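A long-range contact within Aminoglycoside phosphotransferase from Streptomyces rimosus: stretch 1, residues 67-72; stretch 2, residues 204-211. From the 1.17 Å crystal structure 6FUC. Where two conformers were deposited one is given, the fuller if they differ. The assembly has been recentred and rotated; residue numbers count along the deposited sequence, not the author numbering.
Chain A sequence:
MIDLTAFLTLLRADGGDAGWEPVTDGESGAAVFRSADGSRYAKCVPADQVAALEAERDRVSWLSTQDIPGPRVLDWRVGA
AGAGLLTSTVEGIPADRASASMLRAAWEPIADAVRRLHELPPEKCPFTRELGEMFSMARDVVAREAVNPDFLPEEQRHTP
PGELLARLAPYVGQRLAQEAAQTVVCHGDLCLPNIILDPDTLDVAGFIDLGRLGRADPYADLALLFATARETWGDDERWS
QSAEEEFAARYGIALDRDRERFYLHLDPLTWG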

# COMPACT_ATOMS: atom_id res chain seq x y z
N ASP A 67 16.31 4.70 6.92
CA ASP A 67 16.40 6.05 6.28
C ASP A 67 15.44 6.25 5.14
O ASP A 67 15.80 6.85 4.10
CB ASP A 67 17.82 6.43 5.90
CG ASP A 67 18.00 7.87 5.67
OD1 ASP A 67 17.31 8.73 6.27
OD2 ASP A 67 18.90 8.20 4.91
N ILE A 68 14.23 5.73 5.28
CA ILE A 68 13.12 5.94 4.34
C ILE A 68 12.02 6.59 5.14
O ILE A 68 11.64 6.07 6.20
CB ILE A 68 12.59 4.62 3.75
CG1 ILE A 68 13.68 3.83 3.02
CG2 ILE A 68 11.41 4.87 2.84
CD1 ILE A 68 14.32 4.52 1.85
N PRO A 69 11.46 7.72 4.71
CA PRO A 69 10.53 8.43 5.57
C PRO A 69 9.18 7.72 5.67
O PRO A 69 8.57 7.29 4.70
CB PRO A 69 10.38 9.78 4.86
CG PRO A 69 10.65 9.49 3.40
CD PRO A 69 11.75 8.47 3.47
N GLY A 70 8.70 7.62 6.91
CA GLY A 70 7.49 6.87 7.22
C GLY A 70 7.09 7.15 8.67
O GLY A 70 7.68 7.96 9.36
N PRO A 71 6.05 6.49 9.14
CA PRO A 71 5.56 6.66 10.51
C PRO A 71 6.53 6.07 11.52
O PRO A 71 7.43 5.28 11.17
CB PRO A 71 4.24 5.91 10.51
CG PRO A 71 3.98 5.45 9.15
CD PRO A 71 5.28 5.46 8.42
N ARG A 72 6.31 6.40 12.78
CA ARG A 72 6.96 5.70 13.89
C ARG A 72 5.88 4.96 14.68
O ARG A 72 4.76 5.44 14.82
CB ARG A 72 7.66 6.69 14.82
CG ARG A 72 8.78 7.40 14.08
CD ARG A 72 9.37 8.55 14.89
NE ARG A 72 8.46 9.67 15.13
CZ ARG A 72 7.87 9.95 16.31
NH1 ARG A 72 7.12 11.06 16.40
NH2 ARG A 72 7.97 9.12 17.34
N VAL A 204 8.06 14.40 -1.39
CA VAL A 204 7.48 13.35 -0.58
C VAL A 204 7.81 13.56 0.89
O VAL A 204 8.99 13.67 1.26
CB VAL A 204 7.96 11.97 -1.09
CG1 VAL A 204 7.51 10.88 -0.20
CG2 VAL A 204 7.40 11.72 -2.48
N ALA A 205 6.81 13.62 1.72
CA ALA A 205 6.95 13.67 3.17
C ALA A 205 7.17 12.30 3.76
O ALA A 205 7.94 12.16 4.74
CB ALA A 205 5.74 14.32 3.83
N GLY A 206 6.51 11.28 3.25
CA GLY A 206 6.74 9.92 3.72
C GLY A 206 5.72 9.00 3.14
O GLY A 206 4.81 9.41 2.43
N PHE A 207 5.90 7.72 3.45
CA PHE A 207 4.99 6.66 3.05
C PHE A 207 4.17 6.19 4.26
O PHE A 207 4.70 6.21 5.37
CB PHE A 207 5.77 5.48 2.51
CG PHE A 207 6.60 5.80 1.30
CD1 PHE A 207 6.03 5.93 0.06
CD2 PHE A 207 7.96 6.03 1.40
CE1 PHE A 207 6.79 6.23 -1.07
CE2 PHE A 207 8.73 6.34 0.27
CZ PHE A 207 8.11 6.40 -0.95
N ILE A 208 2.94 5.76 4.03
CA ILE A 208 2.12 5.19 5.07
C ILE A 208 1.55 3.83 4.62
O ILE A 208 1.75 3.44 3.47
CB ILE A 208 0.99 6.16 5.49
CG1 ILE A 208 0.01 6.42 4.34
CG2 ILE A 208 1.54 7.43 6.08
CD1 ILE A 208 -1.32 6.98 4.78
N ASP A 209 0.87 3.16 5.52
CA ASP A 209 0.15 1.91 5.20
C ASP A 209 1.10 0.86 4.62
O ASP A 209 0.95 0.34 3.51
CB ASP A 209 -1.11 2.17 4.40
CG ASP A 209 -2.18 2.89 5.29
OD1 ASP A 209 -2.07 2.93 6.53
OD2 ASP A 209 -3.12 3.46 4.72
N LEU A 210 2.09 0.52 5.48
CA LEU A 210 3.24 -0.31 5.15
C LEU A 210 3.08 -1.77 5.44
O LEU A 210 4.05 -2.52 5.46
CB LEU A 210 4.47 0.27 5.86
CG LEU A 210 4.90 1.64 5.42
CD1 LEU A 210 5.73 2.35 6.45
CD2 LEU A 210 5.65 1.56 4.13
N GLY A 211 1.84 -2.23 5.65
CA GLY A 211 1.59 -3.58 6.06
C GLY A 211 1.97 -4.68 5.11
O GLY A 211 2.07 -5.84 5.52

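Residues 67-72 have no regular secondary structure. The touching parts, 68-71 and 205-210, run at 78° to each other end to end. Stretch 2 begins as a strand, 204-207, and continues as loop. The nearest CA atoms across the stretches are Pro69 CA and Gly206 CA, 4.5 Å apart. One hydrogen bond joins the two stretches. A CA-H...O contact and apolar packing supply the rest.

Val204 points its CA-to-CB bond toward stretch 1 but makes no close contact. Ala205 points away, so it meets stretch 1 through its backbone: Ala205 O lies 3.4 Å from Pro69 CB.

Gly206 has no side chain, and the chains lie close here. Its CA is 3.4 Å from Pro69 O. A CB here would point toward stretch 1 and sit tightly, 3.2 Å from Pro69 O.

Phe207 is the centre of the contact. Its N donates a hydrogen bond to Pro69 O at 3.0 Å, and the N-H...O angle of 164° is nearly straight. Proline has no amide hydrogen to donate, but its carbonyl remains a good acceptor. The Phe207 ring, with chi1 in the m well, packs obliquely against Ile68; Ile68 CG2 lies 3.9 Å from Phe207 CD2. This apolar pair is buried. Phe207 O faces carbon rather than a conventional donor. Gly70 CA approaches Phe207 O at 3.4 Å in a CA-H...O contact, and Pro71 CD lies 3.2 Å from the same Phe207 O. This oxygen is buried with no hydrogen-bond partner in the model.

Ile208 adds a looser apolar contact, with its CG2 4.4 Å from Pro71 CG. The end of its side chain leads away from stretch 1. Asp209 points away and takes no part.

The CA-to-CB bond of Leu210 points toward stretch 1. Leu210 CD1 reaches within 3.7 Å of Pro71 CD, packing methyl against proline ring. Gly211 lies beyond the contact.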